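Local coordinates for ABC transporter, substrate binding protein (Polyamine) (Agrobacterium tumefaciens, PDB 4EUO) that binds gamma-aminobutyrate selectively as the periplasmic solute-binding protein of an ABC transporter, probably delivering it for uptake, at residues Phe103-Asn108 with Lys117-Leu122; Gly130-Tyr135 with Ala194-Val199. One frame throughout, in Å; residues are numbered along the deposited sequence.

How the contacts relate
Both contacts belong to the same lobe of the solute-binding protein and are mostly buried, their centres about 8 Å apart. Contact 1 lays the short helix 119-122 against strand 96-107 and has no hydrogen bond between its segments; its chemistry is apolar, and polar bonds appear at the partly exposed helix start. Contact 2 pairs strand 132-135 with strand 196-200 in parallel, so backbone bonds carry it, with an arginine-phenylalanine pair beside them. Strands 96-107 and 196-200 are neighbours in one sheet, and helix 119-122 precedes strand 132-135 in the chain. The two contacts are stitched together where Asn108 N meets Pro195 O and Leu122 O meets Arg132 NE, both probable hydrogen bonds.

Contact 1: Phe103-Asn108 with Lys117-Leu122; sequences FVIGCN and KSWADL
A one-turn helix packs on a sheet strand here, with Ile105 of strand 96-107 pressed on the indole of Trp119 in helix 119-122. Ile105 CG1 stands over one face of the six-membered ring, 3.8 Å from its centroid, a CH-pi contact; it comes to 3.4 Å from Trp119 CZ3. CG1 lies anti to the carbonyl carbon of Ile105 (chi1 -56°), and CD1 goes on toward the helix start, 3.3 Å from Ser118 C. At the ring edge, in its plane, Phe103 O lies 3.9 Å from Trp119 CZ2. The indole N-H is bound by Gln220 O, and Ala145, Leu148 and Ala149 of helix 142-149 also pack on this side chain. Ser118 and Asp121 form a capping box: Asp121 N donates to Ser118 OG (2.9 Å) and Ser118 N to Asp121 OD2 (3.0 Å). Lys117 N reaches the anti lone pair of that same OD2, whereas Ser118 N meets it from above the carboxylate plane. The reciprocal Ser118-Asp121 bonds thus cap the helix start and Lys117 N pins the approach to it, while the join to the strand rests on apolar packing, with the indole nitrogen satisfied by a backbone carbonyl.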
ATOM      1  N   PHE A 103       5.071   3.753   4.321  1.00  7.96           N
ATOM      2  CA  PHE A 103       4.988   3.228   5.665  1.00  7.55           C
ATOM      3  C   PHE A 103       5.613   4.310   6.559  1.00  8.29           C
ATOM      4  O   PHE A 103       6.726   4.776   6.280  1.00  8.59           O
ATOM      5  CB  PHE A 103       5.765   1.936   5.843  1.00  8.96           C
ATOM      6  CG  PHE A 103       5.092   0.794   5.151  1.00  8.20           C
ATOM      7  CD1 PHE A 103       3.993   0.166   5.725  1.00  9.28           C
ATOM      8  CD2 PHE A 103       5.546   0.351   3.926  1.00  8.13           C
ATOM      9  CE1 PHE A 103       3.353  -0.891   5.057  1.00  9.72           C
ATOM     10  CE2 PHE A 103       4.905  -0.692   3.268  1.00  9.91           C
ATOM     11  CZ  PHE A 103       3.830  -1.331   3.853  1.00  8.89           C
ATOM     12  N   VAL A 104       4.888   4.714   7.582  1.00  8.19           N
ATOM     13  CA  VAL A 104       5.291   5.740   8.542  1.00  7.67           C
ATOM     14  C   VAL A 104       5.136   5.212   9.935  1.00  8.71           C
ATOM     15  O   VAL A 104       4.501   4.169  10.172  1.00  8.51           O
ATOM     16  CB  VAL A 104       4.416   7.001   8.367  1.00  9.09           C
ATOM     17  CG1 VAL A 104       4.617   7.606   6.976  1.00  9.67           C
ATOM     18  CG2 VAL A 104       2.932   6.678   8.587  1.00  9.44           C
ATOM     19  N   ILE A 105       5.679   5.969  10.901  1.00  8.39           N
ATOM     20  CA  ILE A 105       5.547   5.558  12.288  1.00  8.55           C
ATOM     21  C   ILE A 105       4.366   6.302  12.878  1.00  9.37           C
ATOM     22  O   ILE A 105       4.471   7.501  13.211  1.00 10.23           O
ATOM     23  CB  ILE A 105       6.848   5.785  13.078  1.00 10.82           C
ATOM     24  CG1 ILE A 105       8.018   5.051  12.385  1.00 10.90           C
ATOM     25  CG2 ILE A 105       6.668   5.286  14.516  1.00 13.26           C
ATOM     26  CD1 ILE A 105       9.408   5.347  13.008  1.00 14.77           C
ATOM     27  N   GLY A 106       3.228   5.611  12.947  1.00  9.06           N
ATOM     28  CA  GLY A 106       2.017   6.185  13.535  1.00  9.62           C
ATOM     29  C   GLY A 106       2.027   6.002  15.033  1.00 11.48           C
ATOM     30  O   GLY A 106       2.607   5.036  15.550  1.00 10.92           O
ATOM     31  N   CYS A 107       1.381   6.960  15.749  1.00 10.66           N
ATOM     32  CA  CYS A 107       1.429   6.915  17.180  1.00 10.72           C
ATOM     33  C   CYS A 107       0.186   7.495  17.829  1.00 12.16           C
ATOM     34  O   CYS A 107      -0.211   8.615  17.523  1.00 12.50           O
ATOM     35  CB  CYS A 107       2.687   7.637  17.656  1.00 11.09           C
ATOM     36  SG  CYS A 107       2.887   7.654  19.452  1.00 13.72           S
ATOM     37  N   ASN A 108      -0.349   6.769  18.808  1.00 12.70           N
ATOM     38  CA  ASN A 108      -1.456   7.264  19.644  1.00 11.83           C
ATOM     39  C   ASN A 108      -0.730   8.052  20.768  1.00 14.45           C
ATOM     40  O   ASN A 108      -0.363   7.516  21.834  1.00 13.57           O
ATOM     41  CB  ASN A 108      -2.220   6.066  20.195  1.00 13.61           C
ATOM     42  CG  ASN A 108      -3.371   6.430  21.106  1.00 14.87           C
ATOM     43  OD1 ASN A 108      -3.350   7.473  21.763  1.00 15.90           O
ATOM     44  ND2 ASN A 108      -4.380   5.590  21.150  1.00 13.60           N
ATOM     45  N   LYS A 117      10.202   8.292  17.027  1.00 10.79           N
ATOM     46  CA  LYS A 117      10.356   9.173  15.898  1.00 10.28           C
ATOM     47  C   LYS A 117      11.058   8.411  14.771  1.00 12.03           C
ATOM     48  O   LYS A 117      10.741   8.634  13.588  1.00 12.33           O
ATOM     49  CB  LYS A 117      11.211  10.391  16.317  1.00 13.22           C
ATOM     50  CG  LYS A 117      11.272  11.488  15.259  1.00 15.19           C
ATOM     51  CD  LYS A 117      12.120  12.687  15.694  1.00 19.58           C
ATOM     52  CE  LYS A 117      13.402  12.281  16.375  1.00 35.00           C
ATOM     53  NZ  LYS A 117      14.367  11.637  15.453  1.00 48.10           N
ATOM     54  N   SER A 118      12.038   7.576  15.111  1.00 10.36           N
ATOM     55  CA  SER A 118      12.825   6.850  14.130  1.00  9.62           C
ATOM     56  C   SER A 118      12.542   5.360  14.141  1.00 10.63           C
ATOM     57  O   SER A 118      11.980   4.839  15.106  1.00 10.49           O
ATOM     58  CB  SER A 118      14.302   7.099  14.397  1.00 10.94           C
ATOM     59  OG  SER A 118      14.605   6.479  15.635  1.00 11.47           O
ATOM     60  N   TRP A 119      13.021   4.642  13.095  1.00  9.42           N
ATOM     61  CA  TRP A 119      12.893   3.189  13.110  1.00  9.84           C
ATOM     62  C   TRP A 119      13.697   2.640  14.287  1.00 10.29           C
ATOM     63  O   TRP A 119      13.247   1.718  14.962  1.00 10.73           O
ATOM     64  CB  TRP A 119      13.375   2.559  11.786  1.00  9.12           C
ATOM     65  CG  TRP A 119      12.557   2.941  10.607  1.00  9.27           C
ATOM     66  CD1 TRP A 119      12.983   3.650   9.519  1.00 10.24           C
ATOM     67  CD2 TRP A 119      11.140   2.748  10.441  1.00  8.76           C
ATOM     68  NE1 TRP A 119      11.931   3.878   8.657  1.00  9.03           N
ATOM     69  CE2 TRP A 119      10.777   3.364   9.221  1.00  9.17           C
ATOM     70  CE3 TRP A 119      10.142   2.133  11.212  1.00 10.30           C
ATOM     71  CZ2 TRP A 119       9.459   3.329   8.730  1.00  9.63           C
ATOM     72  CZ3 TRP A 119       8.831   2.147  10.745  1.00 10.54           C
ATOM     73  CH2 TRP A 119       8.504   2.730   9.519  1.00 11.06           C
ATOM     74  N   ALA A 120      14.874   3.265  14.567  1.00 10.36           N
ATOM     75  CA  ALA A 120      15.641   2.823  15.739  1.00 10.35           C
ATOM     76  C   ALA A 120      14.808   2.946  17.020  1.00 11.21           C
ATOM     77  O   ALA A 120      14.798   2.001  17.818  1.00 12.06           O
ATOM     78  CB  ALA A 120      16.913   3.658  15.872  1.00 12.56           C
ATOM     79  N   ASP A 121      14.069   4.051  17.194  1.00 10.32           N
ATOM     80  CA  ASP A 121      13.216   4.195  18.376  1.00 10.67           C
ATOM     81  C   ASP A 121      12.164   3.092  18.432  1.00 12.44           C
ATOM     82  O   ASP A 121      11.897   2.511  19.493  1.00 12.18           O
ATOM     83  CB  ASP A 121      12.477   5.536  18.358  1.00 11.20           C
ATOM     84  CG  ASP A 121      13.334   6.788  18.442  1.00 11.74           C
ATOM     85  OD1 ASP A 121      14.501   6.688  18.921  1.00 13.08           O
ATOM     86  OD2 ASP A 121      12.844   7.854  18.036  1.00 12.52           O
ATOM     87  N   LEU A 122      11.541   2.809  17.251  1.00 11.11           N
ATOM     88  CA  LEU A 122      10.470   1.815  17.225  1.00 10.69           C
ATOM     89  C   LEU A 122      10.995   0.437  17.604  1.00 11.62           C
ATOM     90  O   LEU A 122      10.234  -0.387  18.138  1.00 11.77           O
ATOM     91  CB  LEU A 122       9.847   1.807  15.808  1.00 10.69           C
ATOM     92  CG  LEU A 122       8.616   0.937  15.643  1.00 12.32           C
ATOM     93  CD1 LEU A 122       7.483   1.355  16.601  1.00 12.73           C
ATOM     94  CD2 LEU A 122       8.132   0.957  14.233  1.00 11.95           C
TER

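Contact 2: Gly130-Tyr135 with Ala194-Val199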
ATOM      1  N   GLY A 130       6.423  -1.476  25.456  1.00 14.98           N
ATOM      2  CA  GLY A 130       5.109  -1.975  25.112  1.00 14.29           C
ATOM      3  C   GLY A 130       4.977  -2.593  23.744  1.00 14.59           C
ATOM      4  O   GLY A 130       5.969  -2.916  23.087  1.00 13.98           O
ATOM      5  N   LYS A 131       3.728  -2.776  23.343  1.00 13.46           N
ATOM      6  CA  LYS A 131       3.473  -3.415  22.058  0.50 12.54           C
ATOM      7  C   LYS A 131       3.603  -2.442  20.909  1.00 14.06           C
ATOM      8  O   LYS A 131       3.311  -1.265  21.046  1.00 13.19           O
ATOM      9  CB  LYS A 131       2.115  -4.142  22.015  0.50 12.79           C
ATOM     10  CG  LYS A 131       1.905  -5.234  23.074  0.50 13.30           C
ATOM     11  CD  LYS A 131       2.955  -6.355  23.034  0.50 15.59           C
ATOM     12  CE  LYS A 131       2.694  -7.440  24.061  0.50 16.38           C
ATOM     13  NZ  LYS A 131       2.621  -6.895  25.447  0.50 24.70           N
ATOM     14  N   ARG A 132       4.095  -2.955  19.790  1.00 11.35           N
ATOM     15  CA  ARG A 132       4.242  -2.184  18.560  1.00 10.83           C
ATOM     16  C   ARG A 132       3.673  -3.027  17.450  1.00 11.01           C
ATOM     17  O   ARG A 132       3.683  -4.250  17.539  1.00 11.21           O
ATOM     18  CB  ARG A 132       5.690  -1.762  18.272  1.00 11.41           C
ATOM     19  CG  ARG A 132       6.713  -2.884  18.381  1.00 11.16           C
ATOM     20  CD  ARG A 132       7.415  -2.863  19.756  1.00 12.37           C
ATOM     21  NE  ARG A 132       8.344  -1.730  19.849  1.00 11.48           N
ATOM     22  CZ  ARG A 132       8.552  -0.984  20.937  1.00 13.44           C
ATOM     23  NH1 ARG A 132       7.883  -1.236  22.073  1.00 14.31           N
ATOM     24  NH2 ARG A 132       9.446  -0.000  20.911  1.00 12.92           N
ATOM     25  N   THR A 133       3.184  -2.367  16.397  1.00  9.70           N
ATOM     26  CA  THR A 133       2.514  -3.107  15.320  1.00  9.01           C
ATOM     27  C   THR A 133       3.195  -2.966  13.974  1.00 10.28           C
ATOM     28  O   THR A 133       3.707  -1.897  13.605  1.00 10.00           O
ATOM     29  CB  THR A 133       1.004  -2.751  15.309  1.00  9.98           C
ATOM     30  OG1 THR A 133       0.351  -3.599  14.369  1.00  9.83           O
ATOM     31  CG2 THR A 133       0.698  -1.327  14.927  1.00 10.67           C
ATOM     32  N   PHE A 134       3.198  -4.070  13.248  1.00  8.56           N
ATOM     33  CA  PHE A 134       3.808  -4.176  11.916  1.00  7.67           C
ATOM     34  C   PHE A 134       2.895  -5.010  11.047  1.00  9.26           C
ATOM     35  O   PHE A 134       2.140  -5.862  11.563  1.00  9.13           O
ATOM     36  CB  PHE A 134       5.153  -4.900  12.010  1.00  9.63           C
ATOM     37  CG  PHE A 134       6.229  -4.089  12.683  1.00  9.99           C
ATOM     38  CD1 PHE A 134       6.944  -3.120  11.979  1.00 10.75           C
ATOM     39  CD2 PHE A 134       6.550  -4.306  14.014  1.00 11.23           C
ATOM     40  CE1 PHE A 134       7.965  -2.387  12.598  1.00 11.69           C
ATOM     41  CE2 PHE A 134       7.530  -3.524  14.646  1.00 12.14           C
ATOM     42  CZ  PHE A 134       8.249  -2.597  13.931  1.00 11.30           C
ATOM     43  N   TYR A 135       3.048  -4.842   9.728  1.00  7.82           N
ATOM     44  CA  TYR A 135       2.254  -5.573   8.737  1.00  7.64           C
ATOM     45  C   TYR A 135       2.569  -7.050   8.780  1.00  9.22           C
ATOM     46  O   TYR A 135       3.732  -7.466   8.750  1.00  9.10           O
ATOM     47  CB  TYR A 135       2.578  -4.979   7.378  1.00  8.74           C
ATOM     48  CG  TYR A 135       1.758  -5.415   6.190  1.00  9.22           C
ATOM     49  CD1 TYR A 135       0.397  -5.673   6.312  1.00  9.70           C
ATOM     50  CD2 TYR A 135       2.310  -5.405   4.912  1.00  9.82           C
ATOM     51  CE1 TYR A 135      -0.382  -5.958   5.194  1.00  9.26           C
ATOM     52  CE2 TYR A 135       1.534  -5.666   3.789  1.00  9.92           C
ATOM     53  CZ  TYR A 135       0.188  -5.906   3.941  1.00  9.13           C
ATOM     54  OH  TYR A 135      -0.578  -6.147   2.829  1.00 11.37           O
ATOM     55  N   ALA A 194      -1.671  -1.495  20.496  1.00 12.27           N
ATOM     56  CA  ALA A 194      -0.291  -1.346  19.999  1.00 11.79           C
ATOM     57  C   ALA A 194      -0.234   0.086  19.575  1.00 12.87           C
ATOM     58  O   ALA A 194      -0.618   0.448  18.464  1.00 12.45           O
ATOM     59  CB  ALA A 194      -0.000  -2.283  18.848  1.00 12.49           C
ATOM     60  N   PRO A 195       0.134   0.971  20.517  1.00 10.81           N
ATOM     61  CA  PRO A 195      -0.036   2.406  20.286  1.00 11.02           C
ATOM     62  C   PRO A 195       0.885   3.065  19.282  1.00 12.05           C
ATOM     63  O   PRO A 195       0.705   4.234  18.949  1.00 12.38           O
ATOM     64  CB  PRO A 195       0.127   3.010  21.682  1.00 13.28           C
ATOM     65  CG  PRO A 195       1.067   2.060  22.354  1.00 15.87           C
ATOM     66  CD  PRO A 195       0.608   0.693  21.885  1.00 12.21           C
ATOM     67  N   PHE A 196       1.854   2.316  18.771  1.00 10.41           N
ATOM     68  CA  PHE A 196       2.703   2.829  17.710  1.00  9.85           C
ATOM     69  C   PHE A 196       3.144   1.681  16.830  1.00 11.25           C
ATOM     70  O   PHE A 196       3.103   0.524  17.241  1.00 10.39           O
ATOM     71  CB  PHE A 196       3.880   3.700  18.223  1.00 11.26           C
ATOM     72  CG  PHE A 196       4.576   3.175  19.458  1.00 11.04           C
ATOM     73  CD1 PHE A 196       5.324   2.007  19.416  1.00 14.45           C
ATOM     74  CD2 PHE A 196       4.481   3.853  20.669  1.00 12.79           C
ATOM     75  CE1 PHE A 196       5.962   1.515  20.565  1.00 15.23           C
ATOM     76  CE2 PHE A 196       5.151   3.374  21.810  1.00 14.97           C
ATOM     77  CZ  PHE A 196       5.882   2.215  21.748  1.00 14.03           C
ATOM     78  N   GLY A 197       3.513   2.005  15.606  1.00  9.82           N
ATOM     79  CA  GLY A 197       3.949   0.989  14.679  1.00  9.41           C
ATOM     80  C   GLY A 197       4.150   1.550  13.305  1.00  9.46           C
ATOM     81  O   GLY A 197       3.980   2.755  13.080  1.00  9.80           O
ATOM     82  N   SER A 198       4.509   0.648  12.404  1.00  8.81           N
ATOM     83  CA  SER A 198       4.731   0.986  10.991  1.00  8.22           C
ATOM     84  C   SER A 198       3.437   0.739  10.230  1.00  9.40           C
ATOM     85  O   SER A 198       2.994  -0.408  10.141  1.00  8.75           O
ATOM     86  CB  SER A 198       5.839   0.138  10.416  1.00  9.49           C
ATOM     87  OG  SER A 198       5.932   0.470   9.037  1.00 10.11           O
ATOM     88  N   VAL A 199       2.819   1.793   9.729  1.00  7.98           N
ATOM     89  CA  VAL A 199       1.489   1.719   9.148  1.00  8.27           C
ATOM     90  C   VAL A 199       1.416   2.466   7.833  1.00  9.46           C
ATOM     91  O   VAL A 199       2.255   3.329   7.537  1.00  9.16           O
ATOM     92  CB  VAL A 199       0.434   2.324  10.139  1.00 10.09           C
ATOM     93  CG1 VAL A 199       0.386   1.502  11.436  1.00 10.67           C
ATOM     94  CG2 VAL A 199       0.776   3.773  10.473  1.00 10.84           C
TER
HETATM   95  O   HOH W   1       4.485  -2.592   8.959  1.00  8.75           O
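Arg132 and Phe196 both place CG between their own backbone N and carbonyl carbon (chi1 49° and 42°), and the two side chains leave the sheet alongside each other. Phe196 CE1 sits over the centre of the guanidinium, 3.6 Å from Arg132 CZ, and the two planes are 80° apart: the ring presents its edge to the guanidinium face. Arg132 NH1 donates to Gly130 O at 2.7 Å, with the acceptor in the guanidinium plane but the donor well above the carbonyl plane; NH1 also bonds Phe128 O, and NE bonds Leu122 O. Beside this pair the backbones of strands 132-135 and 196-200 join in parallel. Thr133 N donates to Phe196 O (3.0 Å), and Ser198 N donates to Thr133 O (2.9 Å). Gly197 CA comes within 3.1 Å of Thr133 O, a CA-H...O contact beside the Ser198 N bond to the same oxygen. Thr133 CB meets Ala194 CB at 3.7 Å, its hydroxyl being bound to Ile177 O of the adjoining strand. Further along, a water accepts from Tyr135 N and donates to Ser198 O, bridging the strands where Tyr135 leads toward the ligand pocket; Tyr135 OH bonds Glu60, a pocket residue. Three backbone carbonyls, two at NH1 and one at NE, would be expected to help stabilise the charge of the buried guanidinium, and through these bonds the side chain ties the loop before strand 132-135 and the end of helix 119-122 to the sheet.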